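Local coordinates for protein gene activator AphA (Vibrio cholerae, PDB 1YG2) that activates virulence genes in Vibrio cholerae and, as a winged helix transcription factor of the PadR-like family, probably does so by binding DNA, at residues D20-F25 / Q39-L44. Residues are numbered along the deposited sequence; the frame is centred on the assembly and turned at random.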
loop_
_atom_site.group_PDB
_atom_site.type_symbol
_atom_site.label_atom_id
_atom_site.label_comp_id
_atom_site.label_asym_id
_atom_site.label_seq_id
_atom_site.Cartn_x
_atom_site.Cartn_y
_atom_site.Cartn_z
ATOM N N ASP A 20 -23.576 12.910 11.125
ATOM C CA ASP A 20 -22.746 12.232 12.116
ATOM C C ASP A 20 -21.743 11.348 11.387
ATOM O O ASP A 20 -20.556 11.340 11.703
ATOM C CB ASP A 20 -23.586 11.336 13.034
ATOM C CG ASP A 20 -24.624 12.102 13.821
ATOM O OD1 ASP A 20 -24.297 13.205 14.310
ATOM O OD2 ASP A 20 -25.760 11.591 13.962
ATOM N N ILE A 21 -22.247 10.605 10.407
ATOM C CA ILE A 21 -21.434 9.688 9.624
ATOM C C ILE A 21 -20.337 10.391 8.830
ATOM O O ILE A 21 -19.185 9.973 8.867
ATOM C CB ILE A 21 -22.316 8.865 8.659
ATOM C CG1 ILE A 21 -23.371 8.091 9.456
ATOM C CG2 ILE A 21 -21.460 7.892 7.874
ATOM C CD1 ILE A 21 -24.406 7.396 8.589
ATOM N N THR A 22 -20.681 11.455 8.112
ATOM C CA THR A 22 -19.669 12.157 7.332
ATOM C C THR A 22 -18.639 12.810 8.244
ATOM O O THR A 22 -17.488 12.990 7.858
ATOM C CB THR A 22 -20.291 13.231 6.428
ATOM O OG1 THR A 22 -21.022 14.171 7.228
ATOM C CG2 THR A 22 -21.220 12.590 5.410
ATOM N N LYS A 23 -19.047 13.157 9.459
ATOM C CA LYS A 23 -18.126 13.777 10.404
ATOM C C LYS A 23 -17.042 12.780 10.809
ATOM O O LYS A 23 -15.929 13.169 11.163
ATOM C CB LYS A 23 -18.877 14.262 11.632
ATOM N N GLU A 24 -17.378 11.493 10.766
ATOM C CA GLU A 24 -16.428 10.445 11.112
ATOM C C GLU A 24 -15.349 10.365 10.041
ATOM O O GLU A 24 -14.164 10.260 10.354
ATOM C CB GLU A 24 -17.128 9.085 11.216
ATOM C CG GLU A 24 -18.150 8.955 12.337
ATOM C CD GLU A 24 -17.549 9.189 13.705
ATOM O OE1 GLU A 24 -16.422 8.706 13.954
ATOM O OE2 GLU A 24 -18.206 9.849 14.537
ATOM N N PHE A 25 -15.770 10.421 8.779
ATOM C CA PHE A 25 -14.848 10.341 7.653
ATOM C C PHE A 25 -13.877 11.517 7.557
ATOM O O PHE A 25 -12.807 11.395 6.956
ATOM C CB PHE A 25 -15.615 10.179 6.331
ATOM C CG PHE A 25 -16.107 8.770 6.074
ATOM C CD1 PHE A 25 -17.301 8.317 6.621
ATOM C CD2 PHE A 25 -15.354 7.888 5.308
ATOM C CE1 PHE A 25 -17.747 7.000 6.400
ATOM C CE2 PHE A 25 -15.791 6.568 5.084
ATOM C CZ PHE A 25 -16.988 6.128 5.635
ATOM N N GLN A 39 -19.218 10.702 -1.926
ATOM C CA GLN A 39 -19.105 9.254 -2.017
ATOM C C GLN A 39 -19.867 8.585 -0.881
ATOM O O GLN A 39 -20.563 7.593 -1.091
ATOM C CB GLN A 39 -17.636 8.838 -1.951
ATOM C CG GLN A 39 -16.769 9.431 -3.042
ATOM C CD GLN A 39 -15.295 9.118 -2.847
ATOM O OE1 GLN A 39 -14.698 9.473 -1.829
ATOM N NE2 GLN A 39 -14.699 8.456 -3.829
ATOM N N VAL A 40 -19.738 9.141 0.319
ATOM C CA VAL A 40 -20.410 8.592 1.484
ATOM C C VAL A 40 -21.931 8.619 1.329
ATOM O O VAL A 40 -22.592 7.593 1.518
ATOM C CB VAL A 40 -19.993 9.340 2.757
ATOM C CG1 VAL A 40 -20.822 8.874 3.938
ATOM C CG2 VAL A 40 -18.517 9.084 3.030
ATOM N N TYR A 41 -22.481 9.780 0.973
ATOM C CA TYR A 41 -23.926 9.901 0.782
ATOM C C TYR A 41 -24.395 8.958 -0.314
ATOM O O TYR A 41 -25.423 8.301 -0.185
ATOM C CB TYR A 41 -24.304 11.338 0.430
ATOM C CG TYR A 41 -24.350 12.222 1.643
ATOM C CD1 TYR A 41 -23.571 13.376 1.726
ATOM C CD2 TYR A 41 -25.134 11.875 2.739
ATOM C CE1 TYR A 41 -23.565 14.159 2.878
ATOM C CE2 TYR A 41 -25.137 12.650 3.890
ATOM C CZ TYR A 41 -24.348 13.786 3.952
ATOM O OH TYR A 41 -24.336 14.533 5.103
ATOM N N ARG A 42 -23.633 8.888 -1.393
ATOM C CA ARG A 42 -23.990 8.006 -2.486
ATOM C C ARG A 42 -24.019 6.545 -2.028
ATOM O O ARG A 42 -24.929 5.801 -2.392
ATOM C CB ARG A 42 -23.014 8.197 -3.651
ATOM C CG ARG A 42 -23.217 9.527 -4.385
ATOM C CD ARG A 42 -22.281 9.691 -5.581
ATOM N NE ARG A 42 -20.892 9.875 -5.169
ATOM C CZ ARG A 42 -19.903 10.199 -5.997
ATOM N NH1 ARG A 42 -20.149 10.378 -7.287
ATOM N NH2 ARG A 42 -18.668 10.352 -5.537
ATOM N N GLU A 43 -23.045 6.146 -1.212
ATOM C CA GLU A 43 -22.985 4.772 -0.723
ATOM C C GLU A 43 -24.147 4.505 0.217
ATOM O O GLU A 43 -24.759 3.445 0.163
ATOM C CB GLU A 43 -21.663 4.509 0.002
ATOM C CG GLU A 43 -21.390 3.041 0.297
ATOM C CD GLU A 43 -21.369 2.182 -0.963
ATOM O OE1 GLU A 43 -20.817 2.635 -1.984
ATOM O OE2 GLU A 43 -21.893 1.049 -0.933
ATOM N N LEU A 44 -24.443 5.467 1.082
ATOM C CA LEU A 44 -25.554 5.329 2.014
ATOM C C LEU A 44 -26.841 5.099 1.234
ATOM O O LEU A 44 -27.721 4.352 1.658
ATOM C CB LEU A 44 -25.698 6.593 2.856
ATOM C CG LEU A 44 -25.053 6.569 4.242
ATOM C CD1 LEU A 44 -25.182 7.959 4.863
ATOM C CD2 LEU A 44 -25.726 5.505 5.124
#
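V40 reaches into the notch formed by I21, T22 and F25, and it does so with both of its methyl groups. V40 CG2 sits over one face of the F25 ring, 3.8 Å from the ring centroid and only 9° off the normal, a well-centred CH-pi contact. V40 CG1, anti to the backbone N, meets two methyl groups, 4.0 Å from T22 CG2 and about as far from I21 CG2. A short beta-branched residue suits this place: the two helices come as near as 6.9 Å between the CA atoms of T22 and V40, and the fork serves an aromatic face and two methyls at once.

T22 works with its two branches divided. T22 CG2 faces the other helix, where it also lies 3.7 Å from Y41 CZ, off-centre to the ring that exposed Y41 lays across it at the margin of the contact. T22 OG1 (chi1 58°) hydrogen-bonds to the carbonyl oxygen of Y19, one turn back, which satisfies the hydroxyl of this buried residue within its own helix. Toward the start of helix 18-25, I21 and L44 meet tip to tip, CD1 to CD1 at 3.8 Å, longer branched aliphatics that span a wider gap.

Together they form an apolar seam between helices 18-25 and 37-49, whose segments run at 134°, consistent with the helix-turn-helix pair of the winged helix fold; 37-49 is probably the recognition helix. Helix 3-13 packs on the same core, with L3, V6 and I7 touching F25, while helix 37-49 leads on to the antiparallel strands 53-55 and 69-71.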